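ABC-type branched-chain amino acid transport systems periplasmic component-like protein (Thermomonospora curvata, PDB 4N03) probably binds fatty acids, as the substrate-binding component of an ABC transporter in the leucine-binding protein family, and holds palmitic acid in this crystal. Local coordinates at residues L36-D41 against A56-Y61; G310-Y315 against D351-P356. All coordinates share one frame; numbering follows the deposited sequence. Where two conformers were deposited one is given.

Both contacts lie close to the interface of helices 47-66 and 309-330, their centres about 14 Å apart. Contact 1 sets the first helix on strand 33-40, and contact 2 sets the second against the loop 351-356. The helices meet closely: Ala56 CB lies 3.2 Å from Val311 O, and Gln57 CG 3.3 Å from Gly314 O. Farther along, the rings of Tyr60 and Tyr315 pack edge-to-face, with Tyr60 CD2 3.5 Å from Tyr315 CZ. Contact 2 is nearer the bound palmitic acid, which touches Gly310 and Thr355 and lies about 7 Å from the side chain of Val312. In contact 1 the side chain of Gln57 is about 11 Å from the palmitic acid.

Contact 1: residues L36-D41 against A56-Y61; sequences LGIATD and AQQLYY
Gln57 OE1 accepts a 2.7 Å hydrogen bond from Tyr61 OH, one turn further along helix 47-66, and the same oxygen rests 3.7 Å from Ile38 CD1 on the strand. The hydroxyl reaches the amide from above, 57° out of the carbonyl plane. At the other end of this amide Gln57 NE2 donates to Pro104 O on strand 103-107, so both polar atoms are satisfied inside a buried interface and the flip of the amide is settled. A bend in the glutamine chain (chi2 -130°) presents that group to the strand.

Ile38 and Gln57 lie alongside, their side chains pointing opposite ways. The isoleucine puts CG1 anti to its carbonyl carbon, which carries CD1 to the helix, where in one of two Gln58 conformers it also comes within 4.1 Å of Gln58 NE2. Strand 33-40 and helix 47-66 are the first two elements of a beta-alpha-beta unit completed by strand 74-81, part of the four-stranded parallel sheet of this binding-protein lobe, in which strand 33-40 lies between 74-81 and 103-107. The short axes run nearly antiparallel, at 163°, and come no closer than 11.5 Å.

At the start of segment 36-41, Leu36 reaches out with CD1, which is 4.0 Å from Tyr61 CZ and equally near the hydroxyl oxygen, meeting the ring obliquely. One face of that ring lies against Gln57 O. Helix 309-330 also packs against this tyrosine, through Ala318 and Val321.

Contact 2: residues G310-Y315 against D351-P356; sequences GVVNGY and DGLGTP
An Asx turn opens segment 351-356, within the long loop between helix 336-343 and strand 370-375: Asp351 OD1 accepts a hydrogen bond from Leu353 N, at 2.9 Å with an N-H...O angle of 152°. The amide comes to the anti side of that oxygen, 35° out of the carboxylate plane. Gly352 and Gly354 bracket the leucine, both with positive phi, and of this segment Leu353 is the residue that makes the contact with helix 309-330.

Leu353 works at two levels. Its CB packs 4.0 Å from Val312 CG1, the two side chains running antiparallel past each other. Val312 CG1 stands anti to the backbone N (chi1 -174°), and that branch rather than CG2 makes the touch; it also comes within 4.1 Å of Leu353 O. Further out, Leu353 CD1 lies 4.0 Å from Val312 O and, one turn on, 4.3 Å from Tyr315 CD2. The methyl meets the tyrosine ring at its edge, near the ring plane. The segments meet by van der Waals contact alone, and the polar end of the tyrosine is used elsewhere, with Tyr315 OH hydrogen-bonded to Glu63 of helix 47-66.

Gly310 of the helix and Thr355 of the loop touch the bound palmitic acid, so the contact flanks the ligand site. Helix 289-301 lines the same seam, with Ala290 touching Leu353, Ile291 touching Val312 and Leu294 touching Tyr315. Further along, the loop heads for strand 370-375 of the mixed sheet, where Gly354 O bonds to Tyr371 OH, while Thr355 OG1 bonds to Ala280 O, just past strand 275-279; the contact therefore ties helix 309-330 to the approach to that sheet.

Contact 1: residues L36-D41 against A56-Y61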
loop_
_atom_site.group_PDB
_atom_site.type_symbol
_atom_site.label_atom_id
_atom_site.label_comp_id
_atom_site.label_asym_id
_atom_site.label_seq_id
_atom_site.Cartn_x
_atom_site.Cartn_y
_atom_site.Cartn_z
ATOM N N LEU A 36 -15.332 -5.624 -12.117
ATOM C CA LEU A 36 -14.653 -5.133 -10.946
ATOM C C LEU A 36 -14.233 -3.708 -11.195
ATOM O O LEU A 36 -13.896 -3.334 -12.324
ATOM C CB LEU A 36 -13.437 -6.001 -10.627
ATOM C CG LEU A 36 -13.741 -7.480 -10.423
ATOM C CD1 LEU A 36 -12.449 -8.227 -10.178
ATOM C CD2 LEU A 36 -14.691 -7.689 -9.258
ATOM N N GLY A 37 -14.211 -2.878 -10.162
ATOM C CA GLY A 37 -13.784 -1.503 -10.280
ATOM C C GLY A 37 -12.403 -1.259 -9.725
ATOM O O GLY A 37 -12.033 -1.817 -8.688
ATOM N N ILE A 38 -11.679 -0.352 -10.365
ATOM C CA ILE A 38 -10.376 0.088 -9.966
ATOM C C ILE A 38 -10.414 1.607 -9.917
ATOM O O ILE A 38 -10.739 2.254 -10.921
ATOM C CB ILE A 38 -9.273 -0.414 -10.870
ATOM C CG1 ILE A 38 -9.123 -1.929 -10.674
ATOM C CG2 ILE A 38 -7.956 0.324 -10.568
ATOM C CD1 ILE A 38 -8.099 -2.575 -11.568
ATOM N N ALA A 39 -10.091 2.192 -8.759
ATOM C CA ALA A 39 -10.010 3.663 -8.571
ATOM C C ALA A 39 -8.601 3.971 -8.120
ATOM O O ALA A 39 -8.255 3.678 -6.980
ATOM C CB ALA A 39 -11.050 4.138 -7.578
ATOM N N THR A 40 -7.783 4.556 -8.987
ATOM C CA THR A 40 -6.379 4.662 -8.752
ATOM C C THR A 40 -5.886 6.078 -9.059
ATOM O O THR A 40 -6.656 6.929 -9.402
ATOM C CB THR A 40 -5.630 3.562 -9.571
ATOM O OG1 THR A 40 -4.278 3.454 -9.140
ATOM C CG2 THR A 40 -5.661 3.838 -11.082
ATOM N N ASP A 41 -4.576 6.278 -8.891
ATOM C CA ASP A 41 -3.928 7.503 -9.318
ATOM C C ASP A 41 -3.011 7.175 -10.496
ATOM O O ASP A 41 -2.003 6.511 -10.324
ATOM C CB ASP A 41 -3.101 8.150 -8.209
ATOM C CG ASP A 41 -2.458 9.425 -8.637
ATOM O OD1 ASP A 41 -2.896 9.974 -9.668
ATOM O OD2 ASP A 41 -1.519 9.886 -7.956
ATOM N N ALA A 56 -0.642 -4.662 -12.983
ATOM C CA ALA A 56 -0.461 -5.957 -12.390
ATOM C C ALA A 56 -1.756 -6.681 -12.109
ATOM O O ALA A 56 -1.852 -7.903 -12.283
ATOM C CB ALA A 56 0.407 -5.900 -11.140
ATOM N N GLN A 57 -2.778 -5.928 -11.707
ATOM C CA GLN A 57 -4.126 -6.492 -11.552
ATOM C C GLN A 57 -4.625 -6.992 -12.923
ATOM O O GLN A 57 -5.161 -8.091 -12.983
ATOM C CB GLN A 57 -5.102 -5.457 -10.992
ATOM C CG GLN A 57 -4.846 -5.099 -9.527
ATOM C CD GLN A 57 -6.062 -5.156 -8.662
ATOM O OE1 GLN A 57 -7.195 -5.195 -9.114
ATOM N NE2 GLN A 57 -5.830 -5.114 -7.346
ATOM N N GLN A 58 -4.481 -6.183 -13.958
ATOM C CA GLN A 58 -4.953 -6.597 -15.287
ATOM C C GLN A 58 -4.182 -7.888 -15.749
ATOM O O GLN A 58 -4.789 -8.784 -16.370
ATOM C CB GLN A 58 -4.931 -5.429 -16.331
ATOM C CG GLN A 58 -5.746 -4.121 -16.061
ATOM C CD GLN A 58 -7.300 -4.137 -16.227
ATOM O OE1 GLN A 58 -7.882 -5.019 -16.847
ATOM N NE2 GLN A 58 -7.973 -3.123 -15.662
ATOM N N LEU A 59 -2.911 -7.996 -15.446
ATOM C CA LEU A 59 -2.157 -9.192 -15.759
ATOM C C LEU A 59 -2.758 -10.415 -15.090
ATOM O O LEU A 59 -2.994 -11.455 -15.754
ATOM C CB LEU A 59 -0.706 -9.020 -15.306
ATOM C CG LEU A 59 0.184 -10.251 -15.536
ATOM C CD1 LEU A 59 0.377 -10.663 -16.964
ATOM C CD2 LEU A 59 1.527 -10.030 -14.860
ATOM N N TYR A 60 -3.038 -10.303 -13.800
ATOM C CA TYR A 60 -3.644 -11.404 -13.067
ATOM C C TYR A 60 -5.011 -11.795 -13.705
ATOM O O TYR A 60 -5.294 -12.969 -13.937
ATOM C CB TYR A 60 -3.828 -11.012 -11.571
ATOM C CG TYR A 60 -3.998 -12.212 -10.663
ATOM C CD1 TYR A 60 -5.213 -12.907 -10.588
ATOM C CD2 TYR A 60 -2.953 -12.676 -9.889
ATOM C CE1 TYR A 60 -5.329 -14.040 -9.776
ATOM C CE2 TYR A 60 -3.050 -13.791 -9.110
ATOM C CZ TYR A 60 -4.258 -14.462 -9.030
ATOM O OH TYR A 60 -4.333 -15.584 -8.258
ATOM N N TYR A 61 -5.870 -10.808 -13.945
ATOM C CA TYR A 61 -7.205 -11.097 -14.453
ATOM C C TYR A 61 -7.105 -11.706 -15.857
ATOM O O TYR A 61 -7.886 -12.593 -16.174
ATOM C CB TYR A 61 -8.107 -9.866 -14.472
ATOM C CG TYR A 61 -8.282 -9.218 -13.113
ATOM C CD1 TYR A 61 -8.400 -9.980 -11.959
ATOM C CD2 TYR A 61 -8.259 -7.857 -12.970
ATOM C CE1 TYR A 61 -8.517 -9.403 -10.717
ATOM C CE2 TYR A 61 -8.393 -7.263 -11.701
ATOM C CZ TYR A 61 -8.496 -8.045 -10.581
ATOM O OH TYR A 61 -8.569 -7.526 -9.311
#

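Contact 2: residues G310-Y315 against D351-P356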
loop_
_atom_site.group_PDB
_atom_site.type_symbol
_atom_site.label_atom_id
_atom_site.label_comp_id
_atom_site.label_asym_id
_atom_site.label_seq_id
_atom_site.Cartn_x
_atom_site.Cartn_y
_atom_site.Cartn_z
ATOM N N GLY A 310 4.838 -1.716 -6.495
ATOM C CA GLY A 310 3.446 -1.655 -6.838
ATOM C C GLY A 310 2.975 -2.834 -7.675
ATOM O O GLY A 310 1.820 -3.265 -7.595
ATOM N N VAL A 311 3.863 -3.391 -8.508
ATOM C CA VAL A 311 3.529 -4.593 -9.259
ATOM C C VAL A 311 3.138 -5.723 -8.283
ATOM O O VAL A 311 2.169 -6.434 -8.492
ATOM C CB VAL A 311 4.675 -5.001 -10.215
ATOM C CG1 VAL A 311 4.359 -6.330 -10.912
ATOM C CG2 VAL A 311 4.930 -3.905 -11.252
ATOM N N VAL A 312 3.973 -5.921 -7.275
ATOM C CA VAL A 312 3.693 -6.944 -6.263
ATOM C C VAL A 312 2.341 -6.688 -5.580
ATOM O O VAL A 312 1.525 -7.567 -5.446
ATOM C CB VAL A 312 4.829 -7.015 -5.195
ATOM C CG1 VAL A 312 4.581 -8.186 -4.264
ATOM C CG2 VAL A 312 6.181 -7.179 -5.852
ATOM N N ASN A 313 2.120 -5.438 -5.190
ATOM C CA ASN A 313 0.906 -5.050 -4.524
ATOM C C ASN A 313 -0.333 -5.294 -5.354
ATOM O O ASN A 313 -1.332 -5.826 -4.877
ATOM C CB ASN A 313 0.992 -3.570 -4.115
ATOM C CG ASN A 313 -0.235 -3.096 -3.364
ATOM O OD1 ASN A 313 -0.629 -3.651 -2.305
ATOM N ND2 ASN A 313 -0.818 -2.094 -3.864
ATOM N N GLY A 314 -0.261 -4.929 -6.648
ATOM C CA GLY A 314 -1.433 -5.147 -7.479
ATOM C C GLY A 314 -1.687 -6.611 -7.752
ATOM O O GLY A 314 -2.835 -7.043 -7.752
ATOM N N TYR A 315 -0.655 -7.386 -8.061
ATOM C CA TYR A 315 -0.860 -8.795 -8.327
ATOM C C TYR A 315 -1.464 -9.464 -7.095
ATOM O O TYR A 315 -2.365 -10.262 -7.205
ATOM C CB TYR A 315 0.480 -9.426 -8.705
ATOM C CG TYR A 315 0.388 -10.681 -9.546
ATOM C CD1 TYR A 315 -0.032 -10.612 -10.848
ATOM C CD2 TYR A 315 0.730 -11.871 -9.032
ATOM C CE1 TYR A 315 -0.032 -11.757 -11.691
ATOM C CE2 TYR A 315 0.713 -13.017 -9.822
ATOM C CZ TYR A 315 0.285 -12.950 -11.129
ATOM O OH TYR A 315 0.344 -14.103 -11.937
ATOM N N ASP A 351 0.012 -15.808 -0.475
ATOM C CA ASP A 351 0.073 -15.867 -1.938
ATOM C C ASP A 351 1.489 -16.103 -2.476
ATOM O O ASP A 351 1.698 -16.133 -3.704
ATOM C CB ASP A 351 -0.553 -14.573 -2.527
ATOM C CG ASP A 351 0.205 -13.306 -2.171
ATOM O OD1 ASP A 351 1.305 -13.342 -1.660
ATOM O OD2 ASP A 351 -0.338 -12.180 -2.431
ATOM N N GLY A 352 2.463 -16.309 -1.614
ATOM C CA GLY A 352 3.827 -16.512 -2.030
ATOM C C GLY A 352 4.609 -15.269 -2.352
ATOM O O GLY A 352 5.764 -15.386 -2.771
ATOM N N LEU A 353 4.017 -14.097 -2.186
ATOM C CA LEU A 353 4.642 -12.852 -2.534
ATOM C C LEU A 353 5.285 -12.130 -1.371
ATOM O O LEU A 353 5.744 -11.006 -1.533
ATOM C CB LEU A 353 3.617 -11.944 -3.196
ATOM C CG LEU A 353 3.047 -12.462 -4.509
ATOM C CD1 LEU A 353 1.933 -11.537 -4.968
ATOM C CD2 LEU A 353 4.067 -12.593 -5.611
ATOM N N GLY A 354 5.328 -12.783 -0.211
ATOM C CA GLY A 354 6.111 -12.265 0.907
ATOM C C GLY A 354 5.335 -11.596 2.036
ATOM O O GLY A 354 5.984 -11.061 2.926
ATOM N N THR A 355 4.014 -11.664 2.025
ATOM C CA THR A 355 3.223 -11.029 3.091
ATOM C C THR A 355 2.040 -11.917 3.481
ATOM O O THR A 355 0.913 -11.670 3.106
ATOM C CB THR A 355 2.708 -9.661 2.618
ATOM O OG1 THR A 355 3.748 -8.874 2.013
ATOM C CG2 THR A 355 2.127 -8.863 3.770
ATOM N N PRO A 356 2.314 -12.955 4.268
ATOM C CA PRO A 356 1.208 -13.750 4.796
ATOM C C PRO A 356 0.268 -12.870 5.652
ATOM O O PRO A 356 0.731 -11.913 6.305
ATOM C CB PRO A 356 1.914 -14.789 5.692
ATOM C CG PRO A 356 3.287 -14.890 5.158
ATOM C CD PRO A 356 3.621 -13.499 4.630
#